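SusD/RagB family nutrient-binding outer membrane lipoprotein (Bacteroides vulgatus, PDB 4F7A) probably binds nutrient glycans, mucin O-glycans among them, at the outer membrane as a SusD-type lipoprotein built on a TPR-like helical scaffold. Local coordinates at residues 84-89 / 475-480; 127-130 / 134-137; 148-153 / 489-494; 483-488 / 494-499. All coordinates share one frame; numbering follows the deposited sequence.

All four contacts lie on one side of the chain's centre. Contacts 1 and 3 tie the chain near its C-terminal end to the first third of the sequence, whereas contacts 2 and 4 are local, each setting a loop against the helix before it. Contact 2 is buried and purely apolar across its segments. Contacts 1 and 3 are partly buried: the first joins two helices through carboxylates, the second combines methyl packing with a water bridge. Contact 4 lies at the surface and rests on one short phenol–carboxylate bond. Contacts 3 and 4 both use helix 482-492 and share Gly494. Contact 1 touches contact 2 through Trp86 on Ile135, and contact 4 through Ala478 on Tyr485.

Contact 1. Residues 84-89 / 475-480; sequences SAWNYT and QDDAKK
Asp477 meets the indole of Trp86 across two short helical segments whose axes pass 9.8 Å apart at 58°. Its CB lies 3.6 Å from Trp86 NE1, and CG, set anti to the backbone N (chi1 -159°), brings the carboxylate to the N-H edge of the indole. At the tip the two oxygens part company: OD2 accepts from Trp86 NE1 at 3.0 Å (N-H...O 156°), whereas OD1 has a weak bond with Gln484 NE2. The indole nitrogen reaches OD2 from above the carboxylate plane, the two flat groups standing nearly perpendicular. A bound glycerol, probably from the crystallisation liquor, also hydrogen-bonds to OD2.

Alongside, Asn87 ND2 donates to Asp476 OD2 at 2.9 Å, nearly in its own amide plane, while Asn87 OD1 is bonded to Ser474 OG, which fixes which way round the amide lies. A leucine in place of Trp86 would probably leave Asp477 OD2 without its indole donor and open a gap beside Leu488. Helix 84-104 is thus held against helix 475-480 by two aspartates, with the ring of Trp86 reaching on to helix 482-492 and to Ile135 in the loop that follows helix 111-132.

Contact 2. Residues 127-130 / 134-137; sequences RITD and PIVY
This is a buried apolar contact in which Ile135, in the loop that leaves helix 111-132, folds back onto Ile128 and Thr129 in the last turns of that same helix. The loop reverses so tightly that the CA atoms of Thr129 and Ile135 lie only 5.8 Å apart. One methyl does most of the touching. Ile135 CG2 comes within 3.5 Å of Thr129 CA and 3.6 Å of Thr129 N, so it rests on the helix backbone as much as on side chains. Ile135 CG2 also meets the branch methyl Ile128 CG2 at 3.8 Å, the two side chains crossing at about a right angle while the end of Ile128 leads away. Ile135 CG2 lies 3.8 Å from Thr129 CB as well.

Ile135 CG1 takes the crowded position between its backbone N and carbonyl carbon (chi1 63°), which leaves CG2 facing the helix and brings CD1 to 4.1 Å from Thr129 CB. Thr129 OG1, anti to its own backbone nitrogen at -179°, bonds to Gly133 O and to Gln151 NE2 of helix 151-174, while the remainder of the side chain packs on Tyr155 and Phe158. From helix 84-104, Ala85 and Thr89 border Ile128, and Trp86 and Tyr90 border Ile135. The backbone of Ile135 is meanwhile hydrogen-bonded to that of Asp149.

Between the two segments the chemistry is therefore all van der Waals. Burial and close methyl packing hold the loop on its helix, and the polar bonds are made outside the pair, by Thr129 OG1 and by the backbone of Ile135.

Contact 3. Residues 148-153 / 489-494; sequences VDTQEE and CTALGG
Ala491 O accepts a 2.9 Å hydrogen bond from water 1, and the same water accepts from Gln151 N at 3.0 Å, bridging the end of helix 482-492 to the start of helix 151-174. The start of helix 151-174 is closed by a capping box. Thr150 is the N-cap: its OG1 accepts from Glu153 N at 3.1 Å, nearly straight at 161°, and in return Glu153 OE1 takes the N-H of Thr150 at 3.0 Å, from above the carboxylate plane. Among the first amides of the helix, Glu153 N is thus served by the threonine and Gln151 N by the water.

The same threonine also supplies part of the apolar contact. With OG1 placed between the backbone N and the carbonyl carbon (chi1 68°) to reach the helix, CG2 is set anti to the carbonyl carbon and turned to Ala491 CB. The methyl of Ala491 touches both this CG2 and a methyl of Val148. Val148 has further neighbours in Gln484, Asn487 and Leu488, and Ala491 packs on Pro134, so about two turns of helix 482-492 lean on the chain that leads into helix 151-174.

The carboxamide of Gln151 turns to other parts of the fold, OE1 bonding to Trp504 N. Beyond Ala491 the helix stops at Gly493, whose positive phi of 74° suits glycine. Across the apolar patch, Ala491 CB lies 3.7 Å from Val148 CG1 and 3.9 Å from Thr150 CG2.

Contact 4. Residues 483-488 / 494-499; sequences EQYKNL and GADNGG
Tyr485 OH donates a short hydrogen bond of 2.6 Å to Asp496 OD2, linking helix 482-492 to an inverse gamma turn centred on Asp496 in the loop that follows it. Asp496 OD2 lies at the ring edge, in the plane of the phenol, and also sits 3.2 Å from Tyr485 CE1. It is met through its anti lone pair, on the side away from OD1, and the ring and carboxylate planes stand 60° apart. Tyr485 has CG opposite its backbone nitrogen (chi1 178°), which sends the hydroxyl out from the helix towards the loop.

The next shell holds both groups in place. Asp496 OD1 forms a salt bridge with Arg470 NH1 and accepts from Phe473 N, so the carboxylate is gripped at each oxygen; the arginine is likely to favour its charged form. Gln475 and Ala478 of helix 475-480 pack over one face of the tyrosine ring. A phenylalanine here would probably keep that packing but leave Asp496 OD2 without its hydroxyl donor, the carboxylate then being held through OD1 alone among the bonds described.

Farther out, Arg470 NH1 also bonds to Asn497 O, tying the aspartate's charge partner to the backbone of the same loop. The gamma turn closes with a weak bond from Asn497 N to Ala495 O. Asn497 also begins an Asx turn, its OD1 accepting from Gly499 N at 2.9 Å.

Contact 1. Residues 84-89 / 475-480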
loop_
_atom_site.group_PDB
_atom_site.type_symbol
_atom_site.label_atom_id
_atom_site.label_comp_id
_atom_site.label_asym_id
_atom_site.label_seq_id
_atom_site.Cartn_x
_atom_site.Cartn_y
_atom_site.Cartn_z
ATOM N N SER A 84 -14.548 -3.870 -4.659
ATOM C CA SER A 84 -14.028 -3.196 -5.836
ATOM C C SER A 84 -12.603 -3.559 -6.238
ATOM O O SER A 84 -12.331 -3.741 -7.424
ATOM C CB SER A 84 -14.174 -1.682 -5.693
ATOM O OG SER A 84 -15.529 -1.329 -5.898
ATOM N N ALA A 85 -11.694 -3.670 -5.275
ATOM C CA ALA A 85 -10.306 -4.012 -5.595
ATOM C C ALA A 85 -10.281 -5.367 -6.334
ATOM O O ALA A 85 -9.670 -5.507 -7.405
ATOM C CB ALA A 85 -9.457 -4.042 -4.333
ATOM N N TRP A 86 -11.001 -6.341 -5.783
ATOM C CA TRP A 86 -11.163 -7.651 -6.430
ATOM C C TRP A 86 -11.761 -7.519 -7.846
ATOM O O TRP A 86 -11.157 -7.962 -8.836
ATOM C CB TRP A 86 -12.061 -8.580 -5.572
ATOM C CG TRP A 86 -12.198 -9.955 -6.156
ATOM C CD1 TRP A 86 -12.961 -10.312 -7.230
ATOM C CD2 TRP A 86 -11.566 -11.160 -5.695
ATOM N NE1 TRP A 86 -12.826 -11.660 -7.476
ATOM C CE2 TRP A 86 -11.971 -12.201 -6.551
ATOM C CE3 TRP A 86 -10.691 -11.456 -4.641
ATOM C CZ2 TRP A 86 -11.534 -13.523 -6.394
ATOM C CZ3 TRP A 86 -10.225 -12.789 -4.504
ATOM C CH2 TRP A 86 -10.656 -13.792 -5.367
ATOM N N ASN A 87 -12.916 -6.873 -7.938
ATOM C CA ASN A 87 -13.698 -6.873 -9.175
ATOM C C ASN A 87 -12.939 -6.208 -10.340
ATOM O O ASN A 87 -12.836 -6.762 -11.448
ATOM C CB ASN A 87 -15.038 -6.163 -8.971
ATOM C CG ASN A 87 -15.986 -6.909 -8.031
ATOM O OD1 ASN A 87 -15.792 -8.094 -7.735
ATOM N ND2 ASN A 87 -17.033 -6.206 -7.559
ATOM N N TYR A 88 -12.399 -5.024 -10.079
ATOM C CA TYR A 88 -11.708 -4.273 -11.115
ATOM C C TYR A 88 -10.429 -4.962 -11.548
ATOM O O TYR A 88 -10.100 -4.983 -12.732
ATOM C CB TYR A 88 -11.466 -2.826 -10.664
ATOM C CG TYR A 88 -12.757 -2.026 -10.518
ATOM C CD1 TYR A 88 -13.762 -2.104 -11.476
ATOM C CD2 TYR A 88 -12.975 -1.193 -9.416
ATOM C CE1 TYR A 88 -14.959 -1.384 -11.337
ATOM C CE2 TYR A 88 -14.154 -0.444 -9.284
ATOM C CZ TYR A 88 -15.143 -0.556 -10.241
ATOM O OH TYR A 88 -16.323 0.159 -10.116
ATOM N N THR A 89 -9.701 -5.526 -10.601
ATOM C CA THR A 89 -8.454 -6.169 -10.906
ATOM C C THR A 89 -8.690 -7.447 -11.728
ATOM O O THR A 89 -8.044 -7.645 -12.750
ATOM C CB THR A 89 -7.635 -6.473 -9.642
ATOM O OG1 THR A 89 -7.360 -5.252 -8.940
ATOM C CG2 THR A 89 -6.325 -7.121 -10.024
ATOM N N GLN A 475 -18.787 -10.294 -3.134
ATOM C CA GLN A 475 -20.067 -10.952 -3.362
ATOM C C GLN A 475 -20.474 -10.941 -4.830
ATOM O O GLN A 475 -21.258 -11.786 -5.240
ATOM C CB GLN A 475 -21.178 -10.387 -2.479
ATOM C CG GLN A 475 -21.080 -10.888 -1.032
ATOM C CD GLN A 475 -21.202 -12.407 -0.930
ATOM O OE1 GLN A 475 -22.160 -13.013 -1.436
ATOM N NE2 GLN A 475 -20.241 -13.027 -0.263
ATOM N N ASP A 476 -19.934 -10.020 -5.632
ATOM C CA ASP A 476 -20.197 -10.056 -7.080
ATOM C C ASP A 476 -19.572 -11.304 -7.687
ATOM O O ASP A 476 -20.208 -12.005 -8.476
ATOM C CB ASP A 476 -19.676 -8.777 -7.760
ATOM C CG ASP A 476 -20.247 -7.532 -7.114
ATOM O OD1 ASP A 476 -21.440 -7.285 -7.330
ATOM O OD2 ASP A 476 -19.540 -6.864 -6.313
ATOM N N ASP A 477 -18.341 -11.611 -7.282
ATOM C CA ASP A 477 -17.716 -12.864 -7.696
ATOM C C ASP A 477 -18.439 -14.092 -7.091
ATOM O O ASP A 477 -18.658 -15.084 -7.782
ATOM C CB ASP A 477 -16.224 -12.863 -7.341
ATOM C CG ASP A 477 -15.427 -13.870 -8.163
ATOM O OD1 ASP A 477 -15.572 -15.071 -7.887
ATOM O OD2 ASP A 477 -14.634 -13.455 -9.049
ATOM N N ALA A 478 -18.823 -14.023 -5.818
ATOM C CA ALA A 478 -19.561 -15.125 -5.190
ATOM C C ALA A 478 -20.870 -15.457 -5.927
ATOM O O ALA A 478 -21.234 -16.623 -6.044
ATOM C CB ALA A 478 -19.822 -14.844 -3.734
ATOM N N LYS A 479 -21.562 -14.443 -6.441
ATOM C CA LYS A 479 -22.798 -14.689 -7.179
ATOM C C LYS A 479 -22.538 -15.369 -8.517
ATOM O O LYS A 479 -23.397 -16.104 -9.008
ATOM C CB LYS A 479 -23.579 -13.390 -7.405
ATOM C CG LYS A 479 -24.241 -12.815 -6.154
ATOM C CD LYS A 479 -24.557 -11.333 -6.373
ATOM C CE LYS A 479 -25.513 -10.780 -5.330
ATOM N NZ LYS A 479 -26.180 -9.552 -5.855
ATOM N N LYS A 480 -21.382 -15.102 -9.126
ATOM C CA LYS A 480 -21.020 -15.746 -10.394
ATOM C C LYS A 480 -20.520 -17.141 -10.138
ATOM O O LYS A 480 -20.689 -18.033 -10.976
ATOM C CB LYS A 480 -19.908 -14.970 -11.108
ATOM C CG LYS A 480 -20.341 -13.607 -11.657
ATOM C CD LYS A 480 -19.121 -12.867 -12.230
ATOM C CE LYS A 480 -19.518 -11.766 -13.219
ATOM N NZ LYS A 480 -20.186 -10.596 -12.579
#

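Contact 2. Residues 127-130 / 134-137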
loop_
_atom_site.group_PDB
_atom_site.type_symbol
_atom_site.label_atom_id
_atom_site.label_comp_id
_atom_site.label_asym_id
_atom_site.label_seq_id
_atom_site.Cartn_x
_atom_site.Cartn_y
_atom_site.Cartn_z
ATOM N N ARG A 127 -1.169 -6.809 -3.577
ATOM C CA ARG A 127 -2.138 -5.845 -3.036
ATOM C C ARG A 127 -3.552 -6.448 -2.834
ATOM O O ARG A 127 -4.261 -6.066 -1.902
ATOM C CB ARG A 127 -2.224 -4.624 -3.951
ATOM C CG ARG A 127 -0.991 -3.731 -3.898
ATOM C CD ARG A 127 -0.851 -2.845 -5.142
ATOM N NE ARG A 127 -2.014 -2.018 -5.480
ATOM C CZ ARG A 127 -2.291 -0.811 -4.962
ATOM N NH1 ARG A 127 -1.545 -0.262 -4.018
ATOM N NH2 ARG A 127 -3.348 -0.137 -5.401
ATOM N N ILE A 128 -3.921 -7.401 -3.688
ATOM C CA ILE A 128 -5.224 -8.077 -3.598
ATOM C C ILE A 128 -5.242 -9.140 -2.490
ATOM O O ILE A 128 -6.173 -9.166 -1.692
ATOM C CB ILE A 128 -5.632 -8.692 -4.978
ATOM C CG1 ILE A 128 -5.622 -7.598 -6.070
ATOM C CG2 ILE A 128 -6.986 -9.402 -4.891
ATOM C CD1 ILE A 128 -6.527 -6.376 -5.770
ATOM N N THR A 129 -4.233 -10.010 -2.421
ATOM C CA THR A 129 -4.197 -10.965 -1.323
ATOM C C THR A 129 -4.087 -10.230 -0.007
ATOM O O THR A 129 -4.672 -10.667 0.972
ATOM C CB THR A 129 -3.093 -12.071 -1.420
ATOM O OG1 THR A 129 -3.206 -12.933 -0.266
ATOM C CG2 THR A 129 -1.704 -11.472 -1.456
ATOM N N ASP A 130 -3.360 -9.125 0.033
ATOM C CA ASP A 130 -3.239 -8.382 1.304
ATOM C C ASP A 130 -4.579 -7.733 1.745
ATOM O O ASP A 130 -4.754 -7.381 2.919
ATOM C CB ASP A 130 -2.125 -7.327 1.222
ATOM C CG ASP A 130 -0.732 -7.929 1.185
ATOM O OD1 ASP A 130 -0.566 -9.172 1.397
ATOM O OD2 ASP A 130 0.207 -7.149 0.910
ATOM N N PRO A 134 -7.100 -15.259 0.730
ATOM C CA PRO A 134 -7.038 -16.144 -0.418
ATOM C C PRO A 134 -7.391 -15.428 -1.733
ATOM O O PRO A 134 -8.270 -14.556 -1.775
ATOM C CB PRO A 134 -8.068 -17.227 -0.085
ATOM C CG PRO A 134 -8.104 -17.249 1.445
ATOM C CD PRO A 134 -7.847 -15.836 1.866
ATOM N N ILE A 135 -6.702 -15.799 -2.799
ATOM C CA ILE A 135 -7.008 -15.237 -4.115
ATOM C C ILE A 135 -6.863 -16.307 -5.177
ATOM O O ILE A 135 -6.394 -17.417 -4.903
ATOM C CB ILE A 135 -6.084 -14.042 -4.460
ATOM C CG1 ILE A 135 -4.606 -14.461 -4.548
ATOM C CG2 ILE A 135 -6.272 -12.866 -3.424
ATOM C CD1 ILE A 135 -3.661 -13.375 -5.226
ATOM N N VAL A 136 -7.258 -15.972 -6.398
ATOM C CA VAL A 136 -6.938 -16.783 -7.553
ATOM C C VAL A 136 -5.643 -16.236 -8.164
ATOM O O VAL A 136 -5.590 -15.058 -8.582
ATOM C CB VAL A 136 -8.081 -16.783 -8.603
ATOM C CG1 VAL A 136 -7.664 -17.576 -9.833
ATOM C CG2 VAL A 136 -9.362 -17.375 -8.013
ATOM N N TYR A 137 -4.598 -17.067 -8.207
ATOM C CA TYR A 137 -3.306 -16.624 -8.728
ATOM C C TYR A 137 -2.557 -17.737 -9.425
ATOM O O TYR A 137 -2.552 -17.796 -10.673
ATOM C CB TYR A 137 -2.466 -15.971 -7.621
ATOM C CG TYR A 137 -1.221 -15.305 -8.132
ATOM C CD1 TYR A 137 -1.282 -14.050 -8.719
ATOM C CD2 TYR A 137 0.016 -15.928 -8.045
ATOM C CE1 TYR A 137 -0.140 -13.446 -9.252
ATOM C CE2 TYR A 137 1.170 -15.317 -8.546
ATOM C CZ TYR A 137 1.078 -14.072 -9.144
ATOM O OH TYR A 137 2.190 -13.446 -9.636
#

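Contact 3. Residues 148-153 / 489-494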
loop_
_atom_site.group_PDB
_atom_site.type_symbol
_atom_site.label_atom_id
_atom_site.label_comp_id
_atom_site.label_asym_id
_atom_site.label_seq_id
_atom_site.Cartn_x
_atom_site.Cartn_y
_atom_site.Cartn_z
ATOM N N VAL A 148 -8.391 -21.712 -6.177
ATOM C CA VAL A 148 -7.983 -20.805 -5.109
ATOM C C VAL A 148 -6.597 -21.132 -4.547
ATOM O O VAL A 148 -6.277 -22.297 -4.270
ATOM C CB VAL A 148 -9.028 -20.838 -3.959
ATOM C CG1 VAL A 148 -8.535 -20.059 -2.715
ATOM C CG2 VAL A 148 -10.344 -20.254 -4.454
ATOM N N ASP A 149 -5.782 -20.096 -4.380
ATOM C CA ASP A 149 -4.573 -20.185 -3.551
ATOM C C ASP A 149 -4.883 -19.694 -2.139
ATOM O O ASP A 149 -5.437 -18.614 -1.982
ATOM C CB ASP A 149 -3.470 -19.239 -4.040
ATOM C CG ASP A 149 -2.841 -19.637 -5.322
ATOM O OD1 ASP A 149 -3.071 -20.759 -5.820
ATOM O OD2 ASP A 149 -2.066 -18.782 -5.844
ATOM N N THR A 150 -4.444 -20.420 -1.112
ATOM C CA THR A 150 -4.337 -19.820 0.234
ATOM C C THR A 150 -3.361 -18.638 0.138
ATOM O O THR A 150 -2.573 -18.549 -0.821
ATOM C CB THR A 150 -3.811 -20.816 1.288
ATOM O OG1 THR A 150 -2.452 -21.111 0.990
ATOM C CG2 THR A 150 -4.644 -22.145 1.298
ATOM N N GLN A 151 -3.414 -17.707 1.084
ATOM C CA GLN A 151 -2.467 -16.600 1.059
ATOM C C GLN A 151 -1.019 -17.090 1.074
ATOM O O GLN A 151 -0.169 -16.508 0.399
ATOM C CB GLN A 151 -2.706 -15.631 2.214
ATOM C CG GLN A 151 -1.789 -14.408 2.196
ATOM C CD GLN A 151 -2.226 -13.357 3.205
ATOM O OE1 GLN A 151 -1.974 -13.513 4.406
ATOM N NE2 GLN A 151 -2.852 -12.254 2.720
ATOM N N GLU A 152 -0.740 -18.130 1.853
ATOM C CA GLU A 152 0.610 -18.702 1.909
ATOM C C GLU A 152 1.056 -19.165 0.518
ATOM O O GLU A 152 2.170 -18.910 0.099
ATOM C CB GLU A 152 0.655 -19.875 2.885
ATOM C CG GLU A 152 2.040 -20.534 3.008
ATOM C CD GLU A 152 2.084 -21.602 4.085
ATOM O OE1 GLU A 152 1.022 -22.049 4.543
ATOM O OE2 GLU A 152 3.190 -21.983 4.477
ATOM N N GLU A 153 0.166 -19.848 -0.186
ATOM C CA GLU A 153 0.462 -20.333 -1.525
ATOM C C GLU A 153 0.654 -19.178 -2.501
ATOM O O GLU A 153 1.507 -19.268 -3.403
ATOM C CB GLU A 153 -0.649 -21.252 -2.022
ATOM C CG GLU A 153 -0.594 -22.621 -1.342
ATOM C CD GLU A 153 -1.927 -23.408 -1.410
ATOM O OE1 GLU A 153 -2.979 -22.914 -1.881
ATOM O OE2 GLU A 153 -1.917 -24.553 -0.953
ATOM N N CYS A 489 -13.499 -19.225 1.137
ATOM C CA CYS A 489 -13.814 -19.334 2.552
ATOM C C CYS A 489 -13.036 -20.435 3.278
ATOM O O CYS A 489 -12.473 -20.189 4.364
ATOM C CB CYS A 489 -15.316 -19.530 2.754
ATOM S SG CYS A 489 -16.236 -18.003 2.397
ATOM N N THR A 490 -12.986 -21.623 2.679
ATOM C CA THR A 490 -12.144 -22.710 3.193
ATOM C C THR A 490 -10.679 -22.304 3.329
ATOM O O THR A 490 -10.060 -22.536 4.385
ATOM C CB THR A 490 -12.275 -23.954 2.313
ATOM O OG1 THR A 490 -13.658 -24.336 2.297
ATOM C CG2 THR A 490 -11.394 -25.146 2.836
ATOM N N ALA A 491 -10.137 -21.663 2.301
ATOM C CA ALA A 491 -8.734 -21.207 2.315
ATOM C C ALA A 491 -8.489 -20.127 3.357
ATOM O O ALA A 491 -7.381 -19.991 3.841
ATOM C CB ALA A 491 -8.283 -20.704 0.906
ATOM N N LEU A 492 -9.510 -19.336 3.685
ATOM C CA LEU A 492 -9.366 -18.282 4.682
ATOM C C LEU A 492 -9.179 -18.828 6.083
ATOM O O LEU A 492 -8.490 -18.211 6.922
ATOM C CB LEU A 492 -10.575 -17.380 4.667
ATOM C CG LEU A 492 -10.635 -16.183 5.593
ATOM C CD1 LEU A 492 -9.489 -15.199 5.285
ATOM C CD2 LEU A 492 -11.994 -15.536 5.436
ATOM N N GLY A 493 -9.816 -19.964 6.361
ATOM C CA GLY A 493 -9.670 -20.618 7.672
ATOM C C GLY A 493 -10.417 -19.899 8.779
ATOM O O GLY A 493 -10.058 -20.021 9.939
ATOM N N GLY A 494 -11.430 -19.117 8.417
ATOM C CA GLY A 494 -12.228 -18.357 9.375
ATOM C C GLY A 494 -13.429 -17.746 8.679
ATOM O O GLY A 494 -13.577 -17.877 7.456
HETATM O O HOH W 1 -5.088 -18.198 3.507
#

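Contact 4. Residues 483-488 / 494-499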
loop_
_atom_site.group_PDB
_atom_site.type_symbol
_atom_site.label_atom_id
_atom_site.label_comp_id
_atom_site.label_asym_id
_atom_site.label_seq_id
_atom_site.Cartn_x
_atom_site.Cartn_y
_atom_site.Cartn_z
ATOM N N GLU A 483 -19.201 -22.038 -5.927
ATOM C CA GLU A 483 -18.186 -23.033 -5.554
ATOM C C GLU A 483 -16.864 -22.335 -5.225
ATOM O O GLU A 483 -16.252 -22.613 -4.181
ATOM C CB GLU A 483 -17.999 -24.078 -6.658
ATOM C CG GLU A 483 -16.932 -25.138 -6.371
ATOM C CD GLU A 483 -17.366 -26.155 -5.337
ATOM O OE1 GLU A 483 -18.505 -26.058 -4.838
ATOM O OE2 GLU A 483 -16.566 -27.064 -5.039
ATOM N N GLN A 484 -16.432 -21.403 -6.074
ATOM C CA GLN A 484 -15.209 -20.674 -5.766
ATOM C C GLN A 484 -15.299 -19.910 -4.441
ATOM O O GLN A 484 -14.330 -19.870 -3.680
ATOM C CB GLN A 484 -14.832 -19.711 -6.882
ATOM C CG GLN A 484 -13.568 -18.927 -6.604
ATOM C CD GLN A 484 -13.055 -18.276 -7.838
ATOM O OE1 GLN A 484 -12.332 -18.902 -8.622
ATOM N NE2 GLN A 484 -13.476 -17.029 -8.068
ATOM N N TYR A 485 -16.447 -19.298 -4.169
ATOM C CA TYR A 485 -16.635 -18.587 -2.904
ATOM C C TYR A 485 -16.448 -19.546 -1.721
ATOM O O TYR A 485 -15.769 -19.208 -0.734
ATOM C CB TYR A 485 -18.004 -17.930 -2.849
ATOM C CG TYR A 485 -18.249 -17.237 -1.547
ATOM C CD1 TYR A 485 -17.514 -16.104 -1.200
ATOM C CD2 TYR A 485 -19.181 -17.729 -0.633
ATOM C CE1 TYR A 485 -17.711 -15.465 0.022
ATOM C CE2 TYR A 485 -19.390 -17.080 0.611
ATOM C CZ TYR A 485 -18.643 -15.947 0.921
ATOM O OH TYR A 485 -18.827 -15.295 2.133
ATOM N N LYS A 486 -17.028 -20.741 -1.819
ATOM C CA LYS A 486 -16.836 -21.745 -0.780
ATOM C C LYS A 486 -15.341 -22.071 -0.621
ATOM O O LYS A 486 -14.837 -22.159 0.505
ATOM C CB LYS A 486 -17.611 -23.020 -1.087
ATOM C CG LYS A 486 -17.308 -24.152 -0.060
ATOM C CD LYS A 486 -17.938 -25.469 -0.431
ATOM C CE LYS A 486 -17.368 -26.060 -1.723
ATOM N NZ LYS A 486 -17.907 -27.443 -1.972
ATOM N N ASN A 487 -14.644 -22.247 -1.748
ATOM C CA ASN A 487 -13.199 -22.526 -1.710
ATOM C C ASN A 487 -12.343 -21.412 -1.129
ATOM O O ASN A 487 -11.337 -21.692 -0.457
ATOM C CB ASN A 487 -12.675 -22.898 -3.102
ATOM C CG ASN A 487 -13.227 -24.215 -3.593
ATOM O OD1 ASN A 487 -13.666 -25.046 -2.785
ATOM N ND2 ASN A 487 -13.236 -24.413 -4.929
ATOM N N LEU A 488 -12.734 -20.164 -1.401
ATOM C CA LEU A 488 -12.070 -19.007 -0.833
ATOM C C LEU A 488 -12.266 -18.982 0.692
ATOM O O LEU A 488 -11.316 -18.761 1.438
ATOM C CB LEU A 488 -12.608 -17.718 -1.453
ATOM C CG LEU A 488 -12.155 -17.405 -2.881
ATOM C CD1 LEU A 488 -13.055 -16.302 -3.483
ATOM C CD2 LEU A 488 -10.663 -16.981 -2.908
ATOM N N GLY A 494 -11.430 -19.117 8.417
ATOM C CA GLY A 494 -12.228 -18.357 9.375
ATOM C C GLY A 494 -13.429 -17.746 8.679
ATOM O O GLY A 494 -13.577 -17.877 7.456
ATOM N N ALA A 495 -14.272 -17.064 9.437
ATOM C CA ALA A 495 -15.461 -16.412 8.871
ATOM C C ALA A 495 -15.089 -15.355 7.823
ATOM O O ALA A 495 -14.114 -14.619 8.006
ATOM C CB ALA A 495 -16.324 -15.785 9.988
ATOM N N ASP A 496 -15.863 -15.280 6.728
ATOM C CA ASP A 496 -15.657 -14.259 5.712
ATOM C C ASP A 496 -16.246 -12.911 6.161
ATOM O O ASP A 496 -17.324 -12.507 5.740
ATOM C CB ASP A 496 -16.272 -14.670 4.378
ATOM C CG ASP A 496 -16.103 -13.600 3.321
ATOM O OD1 ASP A 496 -15.106 -12.853 3.413
ATOM O OD2 ASP A 496 -16.955 -13.505 2.421
ATOM N N ASN A 497 -15.539 -12.253 7.066
ATOM C CA ASN A 497 -15.905 -10.920 7.519
ATOM C C ASN A 497 -14.623 -10.154 7.838
ATOM O O ASN A 497 -13.521 -10.675 7.666
ATOM C CB ASN A 497 -16.897 -10.991 8.687
ATOM C CG ASN A 497 -16.322 -11.635 9.939
ATOM O OD1 ASN A 497 -15.162 -11.436 10.270
ATOM N ND2 ASN A 497 -17.170 -12.382 10.675
ATOM N N GLY A 498 -14.770 -8.922 8.303
ATOM C CA GLY A 498 -13.642 -8.059 8.492
ATOM C C GLY A 498 -12.804 -8.357 9.725
ATOM O O GLY A 498 -11.775 -7.709 9.915
ATOM N N GLY A 499 -13.237 -9.302 10.574
ATOM C CA GLY A 499 -12.519 -9.608 11.811
ATOM C C GLY A 499 -11.566 -10.799 11.734
ATOM O O GLY A 499 -10.848 -11.095 12.701
#